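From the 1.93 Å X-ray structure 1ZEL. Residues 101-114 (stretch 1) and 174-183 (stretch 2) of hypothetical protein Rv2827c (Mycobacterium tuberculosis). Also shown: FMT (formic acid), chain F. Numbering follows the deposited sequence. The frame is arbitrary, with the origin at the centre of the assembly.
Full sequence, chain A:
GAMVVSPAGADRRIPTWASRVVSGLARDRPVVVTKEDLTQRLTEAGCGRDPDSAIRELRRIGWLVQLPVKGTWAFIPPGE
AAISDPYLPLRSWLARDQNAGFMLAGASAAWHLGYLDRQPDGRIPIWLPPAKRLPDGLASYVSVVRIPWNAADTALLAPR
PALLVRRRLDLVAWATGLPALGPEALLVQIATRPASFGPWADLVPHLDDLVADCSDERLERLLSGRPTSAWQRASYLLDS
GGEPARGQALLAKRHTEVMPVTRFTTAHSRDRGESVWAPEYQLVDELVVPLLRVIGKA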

# COMPACT_ATOMS: atom_id res chain seq x y z
N GLY A 101 -4.04 -10.53 5.09
CA GLY A 101 -2.63 -10.81 4.85
C GLY A 101 -1.91 -9.87 3.90
O GLY A 101 -0.80 -10.18 3.48
N PHE A 102 -2.51 -8.72 3.55
CA PHE A 102 -1.89 -7.81 2.61
C PHE A 102 -0.99 -6.87 3.37
O PHE A 102 -1.13 -6.70 4.59
CB PHE A 102 -2.94 -6.96 1.82
CG PHE A 102 -3.82 -6.10 2.70
CD1 PHE A 102 -3.38 -4.85 3.15
CD2 PHE A 102 -5.09 -6.53 3.08
CE1 PHE A 102 -4.17 -4.07 3.99
CE2 PHE A 102 -5.92 -5.72 3.90
CZ PHE A 102 -5.43 -4.50 4.36
N MET A 103 -0.07 -6.26 2.63
CA MET A 103 0.67 -5.13 3.13
C MET A 103 0.66 -4.02 2.08
O MET A 103 0.78 -4.31 0.90
CB MET A 103 2.11 -5.55 3.44
CG MET A 103 2.19 -6.68 4.44
SD MET A 103 3.85 -7.23 4.89
CE MET A 103 4.38 -5.91 5.95
N LEU A 104 0.51 -2.76 2.51
CA LEU A 104 0.70 -1.64 1.62
C LEU A 104 2.09 -1.76 1.00
O LEU A 104 3.06 -2.10 1.69
CB LEU A 104 0.56 -0.31 2.38
CG LEU A 104 -0.85 0.05 2.86
CD1 LEU A 104 -0.84 1.33 3.70
CD2 LEU A 104 -1.82 0.16 1.69
N ALA A 105 2.18 -1.53 -0.31
CA ALA A 105 3.45 -1.70 -1.03
C ALA A 105 3.76 -0.51 -1.91
O ALA A 105 3.07 0.52 -1.84
CB ALA A 105 3.44 -3.00 -1.86
N GLY A 106 4.79 -0.64 -2.73
CA GLY A 106 5.09 0.33 -3.79
C GLY A 106 4.95 1.76 -3.33
O GLY A 106 5.47 2.11 -2.28
N ALA A 107 4.19 2.55 -4.10
CA ALA A 107 4.01 3.98 -3.83
C ALA A 107 3.39 4.32 -2.47
O ALA A 107 3.73 5.35 -1.88
CB ALA A 107 3.20 4.63 -4.95
N SER A 108 2.49 3.47 -1.96
CA SER A 108 1.90 3.76 -0.66
C SER A 108 2.89 3.61 0.47
O SER A 108 2.94 4.46 1.36
CB SER A 108 0.65 2.90 -0.40
OG SER A 108 -0.40 3.34 -1.26
N ALA A 109 3.66 2.52 0.44
CA ALA A 109 4.73 2.30 1.40
C ALA A 109 5.76 3.43 1.31
O ALA A 109 6.17 3.97 2.33
CB ALA A 109 5.40 0.98 1.15
N ALA A 110 6.18 3.78 0.09
CA ALA A 110 7.17 4.85 -0.11
C ALA A 110 6.67 6.19 0.43
O ALA A 110 7.44 7.01 0.98
CB ALA A 110 7.51 5.00 -1.62
N TRP A 111 5.37 6.44 0.26
CA TRP A 111 4.78 7.71 0.67
C TRP A 111 4.85 7.87 2.18
O TRP A 111 5.34 8.87 2.69
CB TRP A 111 3.33 7.80 0.15
CG TRP A 111 2.45 8.84 0.81
CD1 TRP A 111 1.35 8.61 1.58
CD2 TRP A 111 2.60 10.27 0.74
NE1 TRP A 111 0.80 9.80 1.99
CE2 TRP A 111 1.55 10.83 1.48
CE3 TRP A 111 3.51 11.12 0.10
CZ2 TRP A 111 1.39 12.20 1.64
CZ3 TRP A 111 3.36 12.49 0.27
CH2 TRP A 111 2.30 13.02 1.03
N HIS A 112 4.41 6.85 2.91
CA HIS A 112 4.40 6.93 4.36
C HIS A 112 5.79 6.83 4.99
O HIS A 112 5.99 7.36 6.08
CB HIS A 112 3.44 5.89 4.95
CG HIS A 112 2.00 6.14 4.60
ND1 HIS A 112 1.31 7.27 5.03
CD2 HIS A 112 1.11 5.41 3.88
CE1 HIS A 112 0.07 7.23 4.57
NE2 HIS A 112 -0.08 6.11 3.87
N LEU A 113 6.73 6.18 4.30
CA LEU A 113 8.12 6.09 4.73
C LEU A 113 8.84 7.40 4.43
O LEU A 113 9.92 7.68 4.99
CB LEU A 113 8.85 4.94 4.02
CG LEU A 113 8.56 3.49 4.46
CD1 LEU A 113 9.26 2.47 3.54
CD2 LEU A 113 8.94 3.29 5.94
N GLY A 114 8.24 8.21 3.57
CA GLY A 114 8.73 9.59 3.35
C GLY A 114 9.58 9.82 2.12
O GLY A 114 10.23 10.87 2.01
N TRP A 174 2.02 4.75 11.51
CA TRP A 174 2.79 5.44 10.47
C TRP A 174 2.21 5.27 9.05
O TRP A 174 2.37 6.17 8.23
CB TRP A 174 4.28 5.04 10.53
CG TRP A 174 4.52 3.65 10.07
CD1 TRP A 174 4.40 2.49 10.80
CD2 TRP A 174 4.87 3.26 8.75
NE1 TRP A 174 4.66 1.40 9.99
CE2 TRP A 174 4.96 1.85 8.73
CE3 TRP A 174 5.10 3.96 7.57
CZ2 TRP A 174 5.27 1.14 7.57
CZ3 TRP A 174 5.45 3.25 6.42
CH2 TRP A 174 5.51 1.85 6.43
N ALA A 175 1.55 4.14 8.78
CA ALA A 175 0.83 3.91 7.50
C ALA A 175 -0.69 3.86 7.74
O ALA A 175 -1.42 3.04 7.12
CB ALA A 175 1.33 2.63 6.78
N THR A 176 -1.13 4.71 8.67
CA THR A 176 -2.54 4.92 9.06
C THR A 176 -3.16 3.71 9.72
O THR A 176 -4.40 3.57 9.73
CB THR A 176 -3.43 5.34 7.88
OG1 THR A 176 -3.72 4.17 7.09
CG2 THR A 176 -2.78 6.40 7.02
N GLY A 177 -2.32 2.81 10.22
CA GLY A 177 -2.81 1.65 10.94
C GLY A 177 -2.80 0.35 10.17
O GLY A 177 -3.12 -0.69 10.74
N LEU A 178 -2.48 0.39 8.88
CA LEU A 178 -2.42 -0.83 8.09
C LEU A 178 -0.99 -1.33 8.05
O LEU A 178 -0.08 -0.53 8.23
CB LEU A 178 -2.90 -0.57 6.66
CG LEU A 178 -4.37 -0.18 6.53
CD1 LEU A 178 -4.57 0.25 5.10
CD2 LEU A 178 -5.30 -1.34 6.90
N PRO A 179 -0.79 -2.64 7.80
CA PRO A 179 0.53 -3.24 7.60
C PRO A 179 1.12 -2.68 6.31
O PRO A 179 0.37 -2.46 5.35
CB PRO A 179 0.23 -4.72 7.41
CG PRO A 179 -1.15 -4.93 7.85
CD PRO A 179 -1.87 -3.63 7.67
N ALA A 180 2.42 -2.38 6.31
CA ALA A 180 3.07 -1.78 5.16
C ALA A 180 4.52 -2.26 5.08
O ALA A 180 5.17 -2.54 6.12
CB ALA A 180 3.02 -0.24 5.23
N LEU A 181 5.02 -2.37 3.85
CA LEU A 181 6.38 -2.78 3.60
C LEU A 181 7.33 -1.74 4.18
O LEU A 181 7.03 -0.53 4.13
CB LEU A 181 6.66 -2.87 2.10
CG LEU A 181 5.93 -3.96 1.31
CD1 LEU A 181 6.51 -4.04 -0.11
CD2 LEU A 181 5.96 -5.32 2.02
N GLY A 182 8.44 -2.20 4.72
CA GLY A 182 9.50 -1.31 5.13
C GLY A 182 10.38 -0.94 3.95
O GLY A 182 10.12 -1.36 2.82
N PRO A 183 11.44 -0.15 4.20
CA PRO A 183 12.27 0.32 3.10
C PRO A 183 12.99 -0.81 2.39
O PRO A 183 13.13 -0.76 1.18
CB PRO A 183 13.29 1.25 3.78
CG PRO A 183 13.26 0.90 5.22
CD PRO A 183 11.86 0.39 5.50
C FMT F . -2.02 6.57 -0.54
O1 FMT F . -2.24 7.50 0.26
O2 FMT F . -1.18 5.68 -0.34

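How does Trp174 open the contact? With chi1 at 71° (p), its side chain brings the indole over the last turns of the helix. CZ3 lies 3.5 Å from CD2 of Leu113 and 3.6 Å from CB of His112, while the backbone O of Ala109 approaches the ring edge, 4.2 Å from CZ3. A broad, flat side chain suits this place because it touches three helix residues at once, much of it through carbon.

What do the turn residues, Ala175 to Leu178, offer the other stretch? Ala175 sets its CA over one face of the His112 imidazole, 4.0 Å from the ring centroid and 18° off the normal, a CH-pi contact. Its small CB also lies 4.0 Å from CD1 of Leu104. Thr176 touches the same imidazole more lightly, CG2 lying 3.8 Å from CE1 of His112, while its OG1 donates a 2.6 Å hydrogen bond to the O of Ala175. Gly177 makes no contact, but its phi of 103° favours glycine in this type I' turn. Leu178 then points toward stretch 1: its CB is 4.1 Å from CD1 of Leu104, and its CD2 meets the edge of the Phe102 ring, 4.1 Å from CZ.

Where do the backbones join? Around Ala180, which forms a single beta bridge with Leu104, their CA atoms 4.3 Å apart. Leu104 N donates to Pro179 O at 2.9 Å, and Leu181 N donates to Leu104 O, also at 2.9 Å; N-H...O angles of 161° and 167° make both nearly straight. Pro179 has no amide hydrogen to give, but here only its carbonyl is called on, and its ring packs CB 4.1 Å from CG of Met103. Two CA-H...O contacts support the bridge, Met103 CA to Pro179 O and Ala180 CA to Leu104 O, each 3.5 Å. The methyl of Ala180 fits beside Leu104, with 3.8 Å between the two CB atoms.

How does the contact close beyond the bridge? Leu181, the residue most covered by stretch 1, spreads its branches: CD1 lies 3.7 Å from CB of Ala105, CD2 4.0 Å from SD of Met103. Its carbonyl O is buried without a polar partner, with CB of Ala109 3.7 Å away and CD1 of Leu113 3.8 Å away. That same CD1 reaches on to Gly182 C at 3.6 Å and to CD of Pro183 at 3.9 Å. Gly182 is the N-cap of the helix that Pro183 begins, an opening position where proline's missing amide hydrogen costs little. Together the two stretches bury 790 Å².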